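Local coordinates for uncharacterized protein (Pyrococcus horikoshii, PDB 1ZJJ) that is a haloacid dehalogenase-like hydrolase that binds magnesium and is probably a phosphatase, at the interface of chains A and B. Sequence-based numbering; all coordinates share one arbitrary frame. Chains: chain A/B, hypothetical protein PH1952.

Contact 1: the interface of chains A and B. Residues chain A 132, 136-137, 140; chain B 161, 164-165.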
ATOM      1  N   TYR A 132       8.271   5.179   6.506  1.00 18.36           N
ATOM      2  CA  TYR A 132       6.934   5.385   7.040  1.00 18.74           C
ATOM      3  C   TYR A 132       6.707   6.887   7.180  1.00 18.17           C
ATOM      4  O   TYR A 132       5.596   7.378   6.967  1.00 17.54           O
ATOM      5  CB  TYR A 132       6.789   4.719   8.408  1.00 18.75           C
ATOM      6  CG  TYR A 132       5.412   4.876   9.018  1.00 17.16           C
ATOM      7  CD1 TYR A 132       4.380   3.984   8.713  1.00 17.13           C
ATOM      8  CD2 TYR A 132       5.138   5.929   9.888  1.00 16.73           C
ATOM      9  CE1 TYR A 132       3.105   4.139   9.263  1.00 17.31           C
ATOM     10  CE2 TYR A 132       3.869   6.097  10.440  1.00 18.93           C
ATOM     11  CZ  TYR A 132       2.858   5.198  10.124  1.00 17.69           C
ATOM     12  OH  TYR A 132       1.603   5.360  10.668  1.00 17.60           O
ATOM     13  N   LYS A 136       3.562   8.981   6.007  1.00 19.33           N
ATOM     14  CA  LYS A 136       2.818   9.753   6.995  1.00 18.27           C
ATOM     15  C   LYS A 136       2.494  11.156   6.492  1.00 19.48           C
ATOM     16  O   LYS A 136       1.332  11.574   6.500  1.00 19.77           O
ATOM     17  CB  LYS A 136       3.626   9.842   8.294  1.00 19.39           C
ATOM     18  CG  LYS A 136       2.954  10.618   9.414  1.00 18.79           C
ATOM     19  CD  LYS A 136       3.857  10.725  10.635  1.00 21.10           C
ATOM     20  CE  LYS A 136       5.107  11.545  10.343  1.00 22.57           C
ATOM     21  NZ  LYS A 136       5.944  11.669  11.571  1.00 22.65           N
ATOM     22  N   TYR A 137       3.508  11.888   6.047  1.00 19.61           N
ATOM     23  CA  TYR A 137       3.268  13.248   5.572  1.00 18.51           C
ATOM     24  C   TYR A 137       2.483  13.294   4.274  1.00 19.71           C
ATOM     25  O   TYR A 137       1.718  14.230   4.042  1.00 20.11           O
ATOM     26  CB  TYR A 137       4.590  14.020   5.444  1.00 20.13           C
ATOM     27  CG  TYR A 137       5.173  14.386   6.798  1.00 21.26           C
ATOM     28  CD1 TYR A 137       4.389  15.023   7.767  1.00 22.25           C
ATOM     29  CD2 TYR A 137       6.489  14.069   7.125  1.00 22.26           C
ATOM     30  CE1 TYR A 137       4.904  15.326   9.032  1.00 22.35           C
ATOM     31  CE2 TYR A 137       7.016  14.373   8.386  1.00 23.79           C
ATOM     32  CZ  TYR A 137       6.221  14.997   9.333  1.00 23.68           C
ATOM     33  OH  TYR A 137       6.742  15.281  10.579  1.00 24.02           O
ATOM     34  N   LEU A 140      -1.121  12.808   5.467  1.00 15.97           N
ATOM     35  CA  LEU A 140      -1.646  14.025   6.090  1.00 17.71           C
ATOM     36  C   LEU A 140      -1.956  15.102   5.059  1.00 18.13           C
ATOM     37  O   LEU A 140      -3.019  15.715   5.097  1.00 18.21           O
ATOM     38  CB  LEU A 140      -0.644  14.569   7.120  1.00 18.73           C
ATOM     39  CG  LEU A 140      -0.451  13.712   8.369  1.00 19.13           C
ATOM     40  CD1 LEU A 140       0.831  14.120   9.104  1.00 20.48           C
ATOM     41  CD2 LEU A 140      -1.681  13.849   9.261  1.00 21.02           C
TER
ATOM     42  N   GLU B 161       0.082  14.204  14.909  1.00 31.25           N
ATOM     43  CA  GLU B 161      -0.306  15.278  13.997  1.00 30.54           C
ATOM     44  C   GLU B 161      -1.600  15.094  13.205  1.00 29.62           C
ATOM     45  O   GLU B 161      -2.007  15.987  12.459  1.00 29.51           O
ATOM     46  CB  GLU B 161       0.845  15.559  13.030  1.00 31.88           C
ATOM     47  CG  GLU B 161       2.135  15.940  13.727  1.00 33.67           C
ATOM     48  CD  GLU B 161       3.230  16.338  12.758  1.00 36.36           C
ATOM     49  OE1 GLU B 161       4.184  15.554  12.574  1.00 37.51           O
ATOM     50  OE2 GLU B 161       3.131  17.438  12.175  1.00 37.60           O
ATOM     51  N   TYR B 164      -2.814   8.855  10.885  1.00 19.55           N
ATOM     52  CA  TYR B 164      -1.625   8.183  10.353  1.00 19.20           C
ATOM     53  C   TYR B 164      -1.943   6.855   9.664  1.00 18.84           C
ATOM     54  O   TYR B 164      -2.965   6.228   9.950  1.00 17.78           O
ATOM     55  CB  TYR B 164      -0.634   7.911  11.490  1.00 20.69           C
ATOM     56  CG  TYR B 164       0.087   9.124  12.052  1.00 21.97           C
ATOM     57  CD1 TYR B 164      -0.430  10.410  11.898  1.00 24.67           C
ATOM     58  CD2 TYR B 164       1.282   8.977  12.759  1.00 23.79           C
ATOM     59  CE1 TYR B 164       0.227  11.522  12.434  1.00 24.96           C
ATOM     60  CE2 TYR B 164       1.945  10.084  13.301  1.00 25.14           C
ATOM     61  CZ  TYR B 164       1.411  11.350  13.134  1.00 25.70           C
ATOM     62  OH  TYR B 164       2.058  12.443  13.670  1.00 27.59           O
ATOM     63  N   PRO B 165      -1.063   6.409   8.745  1.00 18.37           N
ATOM     64  CA  PRO B 165      -1.260   5.145   8.029  1.00 17.05           C
ATOM     65  C   PRO B 165      -1.261   3.989   9.014  1.00 16.65           C
ATOM     66  O   PRO B 165      -0.425   3.939   9.919  1.00 17.36           O
ATOM     67  CB  PRO B 165      -0.049   5.076   7.097  1.00 17.91           C
ATOM     68  CG  PRO B 165       0.280   6.488   6.848  1.00 17.14           C
ATOM     69  CD  PRO B 165       0.099   7.136   8.200  1.00 16.88           C
TER
HETATM   70  O   HOH W   1       4.986  12.763  14.023  1.00 57.04           O

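Contact 2: the interface of chains A and B. Residues chain A 135, 139, 172-173, 176-177; chain B 155, 165, 168-169, 172-173.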
ATOM      1  N   LEU A 135       5.348   8.283   4.059  1.00 17.60           N
ATOM      2  CA  LEU A 135       3.956   7.871   3.897  1.00 19.87           C
ATOM      3  C   LEU A 135       3.058   8.691   4.813  1.00 19.31           C
ATOM      4  O   LEU A 135       1.938   9.053   4.446  1.00 19.83           O
ATOM      5  CB  LEU A 135       3.798   6.384   4.223  1.00 18.75           C
ATOM      6  CG  LEU A 135       4.398   5.388   3.226  1.00 19.93           C
ATOM      7  CD1 LEU A 135       4.123   3.962   3.703  1.00 20.79           C
ATOM      8  CD2 LEU A 135       3.798   5.614   1.845  1.00 20.20           C
ATOM      9  N   THR A 139       0.207  11.174   3.522  1.00 18.49           N
ATOM     10  CA  THR A 139      -1.145  10.874   3.980  1.00 18.08           C
ATOM     11  C   THR A 139      -1.813  12.130   4.553  1.00 18.31           C
ATOM     12  O   THR A 139      -2.934  12.476   4.166  1.00 16.97           O
ATOM     13  CB  THR A 139      -1.132   9.770   5.067  1.00 17.55           C
ATOM     14  OG1 THR A 139      -0.670   8.537   4.495  1.00 19.06           O
ATOM     15  CG2 THR A 139      -2.530   9.560   5.647  1.00 16.82           C
ATOM     16  N   ALA A 172      -0.917   2.334  -3.614  1.00 18.24           N
ATOM     17  CA  ALA A 172      -2.010   1.577  -3.003  1.00 18.90           C
ATOM     18  C   ALA A 172      -2.078   1.804  -1.491  1.00 18.40           C
ATOM     19  O   ALA A 172      -3.168   1.947  -0.925  1.00 17.87           O
ATOM     20  CB  ALA A 172      -1.846   0.095  -3.303  1.00 19.81           C
ATOM     21  N   ALA A 173      -0.917   1.828  -0.841  1.00 15.80           N
ATOM     22  CA  ALA A 173      -0.866   2.052   0.599  1.00 17.61           C
ATOM     23  C   ALA A 173      -1.478   3.414   0.946  1.00 16.59           C
ATOM     24  O   ALA A 173      -2.229   3.544   1.916  1.00 18.31           O
ATOM     25  CB  ALA A 173       0.576   1.990   1.086  1.00 17.19           C
ATOM     26  N   VAL A 176      -5.291   3.596   0.590  1.00 17.68           N
ATOM     27  CA  VAL A 176      -5.929   3.015   1.769  1.00 17.14           C
ATOM     28  C   VAL A 176      -5.880   3.960   2.963  1.00 16.89           C
ATOM     29  O   VAL A 176      -6.858   4.097   3.694  1.00 16.39           O
ATOM     30  CB  VAL A 176      -5.261   1.676   2.165  1.00 17.96           C
ATOM     31  CG1 VAL A 176      -5.720   1.241   3.562  1.00 18.03           C
ATOM     32  CG2 VAL A 176      -5.617   0.609   1.145  1.00 17.39           C
ATOM     33  N   ALA A 177      -4.744   4.623   3.147  1.00 17.23           N
ATOM     34  CA  ALA A 177      -4.562   5.538   4.268  1.00 17.78           C
ATOM     35  C   ALA A 177      -5.319   6.859   4.139  1.00 19.11           C
ATOM     36  O   ALA A 177      -5.643   7.488   5.145  1.00 18.53           O
ATOM     37  CB  ALA A 177      -3.079   5.826   4.463  1.00 16.36           C
TER
ATOM     38  N   ALA B 155      -7.023   0.676   8.213  1.00 16.07           N
ATOM     39  CA  ALA B 155      -6.421   1.533   7.207  1.00 15.96           C
ATOM     40  C   ALA B 155      -5.620   2.646   7.871  1.00 16.79           C
ATOM     41  O   ALA B 155      -4.613   3.095   7.327  1.00 15.18           O
ATOM     42  CB  ALA B 155      -7.510   2.146   6.336  1.00 14.63           C
ATOM     43  N   PRO B 165      -1.063   6.409   8.745  1.00 18.37           N
ATOM     44  CA  PRO B 165      -1.260   5.145   8.029  1.00 17.05           C
ATOM     45  C   PRO B 165      -1.261   3.989   9.014  1.00 16.65           C
ATOM     46  O   PRO B 165      -0.425   3.939   9.919  1.00 17.36           O
ATOM     47  CB  PRO B 165      -0.049   5.076   7.097  1.00 17.91           C
ATOM     48  CG  PRO B 165       0.280   6.488   6.848  1.00 17.14           C
ATOM     49  CD  PRO B 165       0.099   7.136   8.200  1.00 16.88           C
ATOM     50  N   GLY B 168      -3.192  -1.825   7.851  1.00 15.51           N
ATOM     51  CA  GLY B 168      -3.889  -2.144   6.616  1.00 17.13           C
ATOM     52  C   GLY B 168      -3.271  -1.464   5.409  1.00 15.95           C
ATOM     53  O   GLY B 168      -3.319  -1.980   4.290  1.00 14.96           O
ATOM     54  N   SER B 169      -2.687  -0.297   5.653  1.00 16.06           N
ATOM     55  CA  SER B 169      -2.034   0.503   4.624  1.00 17.83           C
ATOM     56  C   SER B 169      -0.797  -0.234   4.132  1.00 16.51           C
ATOM     57  O   SER B 169      -0.539  -0.311   2.931  1.00 16.26           O
ATOM     58  CB  SER B 169      -1.620   1.863   5.217  1.00 19.48           C
ATOM     59  OG  SER B 169      -0.730   2.557   4.364  1.00 26.99           O
ATOM     60  N   ALA B 172      -1.764  -3.515   2.435  1.00 15.37           N
ATOM     61  CA  ALA B 172      -2.286  -3.263   1.098  1.00 16.05           C
ATOM     62  C   ALA B 172      -1.161  -3.191   0.075  1.00 15.95           C
ATOM     63  O   ALA B 172      -1.275  -3.749  -1.017  1.00 16.10           O
ATOM     64  CB  ALA B 172      -3.094  -1.966   1.083  1.00 16.65           C
ATOM     65  N   ALA B 173      -0.079  -2.502   0.426  1.00 14.97           N
ATOM     66  CA  ALA B 173       1.066  -2.381  -0.472  1.00 14.84           C
ATOM     67  C   ALA B 173       1.626  -3.763  -0.817  1.00 16.83           C
ATOM     68  O   ALA B 173       1.930  -4.043  -1.974  1.00 18.22           O
ATOM     69  CB  ALA B 173       2.150  -1.529   0.171  1.00 12.22           C
TER

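Contact 1: the interface of chains A and B
With CG anti to its backbone N (chi1 -179°), A:Tyr132 swings its ring from the first turn of its helix toward B:Pro165, while A:Lys136, one turn on, starts out extended in the same way, which lays its CD over the ring of B:Tyr164; a bend at chi3 (65°) then turns CE toward one face of the A:Tyr137 ring, offset toward the rim. The phenol OH of A:Tyr132 donates a hydrogen bond to the backbone O of B:Pro165, 2.6 Å away. That oxygen lies at the edge of the tyrosine ring, in its plane, and the hydroxyl meets it in the carbonyl plane, on a lone pair. The same OH lies 3.4 Å from CD of B:Pro165, so the pyrrolidine ring also touches the tip of the tyrosine.

A:Lys136 and B:Tyr164 run side by side in the same direction. CD of the lysine sits on one face of the phenol ring, displaced toward the rim, and comes to 3.3 Å from its CE2 in a CH-pi contact. The side-chain amine NZ travels on past the ring to water 1, at 2.9 Å. This water also joins OH of B:Tyr164 and carboxylate OE1 of B:Glu161, linking all three polar groups. NZ stays 4.4 Å from OE1, opposite charges that would probably attract without direct contact. OH of B:Tyr164 also accepts a hydrogen bond of 2.9 Å from the backbone N of B:Glu161.

A longer hydrogen bond of 3.3 Å runs from the phenol OH of A:Tyr137 to OE1 of B:Glu161, on the syn lone pair of that oxygen; ring and carboxylate planes are turned 73° apart. A:Leu140 touches B:Glu161 lightly, CD2 at the backbone carbonyl and CD1 near CB.

In the fold, the chain A residues line one side of helix 132-143, and chain B presents strand 162-165 with B:Glu161 in the loop just before it.

Contact 2: the interface of chains A and B
Helix 167-178 of each chain packs against its counterpart, while helix 132-143 of chain A receives the end of strand 162-165 of chain B and the loop residue B:Ala155 reaches the chain A helix 167-178. B:Ser169 has OG anti to its backbone N (chi1 167°), which carries the hydroxyl to the backbone O of A:Ala173, where it donates a hydrogen bond of 3.0 Å. The donor stands above the carbonyl plane, 52° out of it, rather than on a lone pair.

The two branches of A:Val176 divide the neighbouring surface. CG1 presses on the methyl CB of B:Ala155, a tight 3.4 Å, and CG2 reaches CB of B:Ala172 at 3.6 Å. The small side chains let the helices come close, with CB of A:Ala173 and CB of B:Ala173 4.0 Å apart.

The side chains of A:Thr139 and B:Pro165 pass alongside, pointing opposite ways, with OG1 of the threonine 3.3 Å from CG of the proline ring. This hydroxyl donates to the backbone O of A:Leu135, one turn back, at 2.7 Å, which fixes its rotation. An alanine here would probably open a gap beside the proline ring and leave the A:Leu135 carbonyl without its hydroxyl mate.

The site lies where helices 132-143 and 167-178 of chain A jointly face the strand end, loop and helix of chain B.

The C-alpha centres of contact 1 and contact 2 lie about 10 Å apart, and B:Pro165 belongs to both. Helix 132-143 of chain A also takes part in each, turning one set of residues to the more polar, water-linked contact 1 and another to the ring of B:Pro165, while helix 167-178 takes up the small side chains of contact 2. B:Pro165, at the end of strand 162-165, joins the two patches, with helix 167-178 beginning soon after it. Two-fold symmetry repeats both patches with the chains exchanged, which fits a dimer, although the structure alone does not show that this pairing exists in solution.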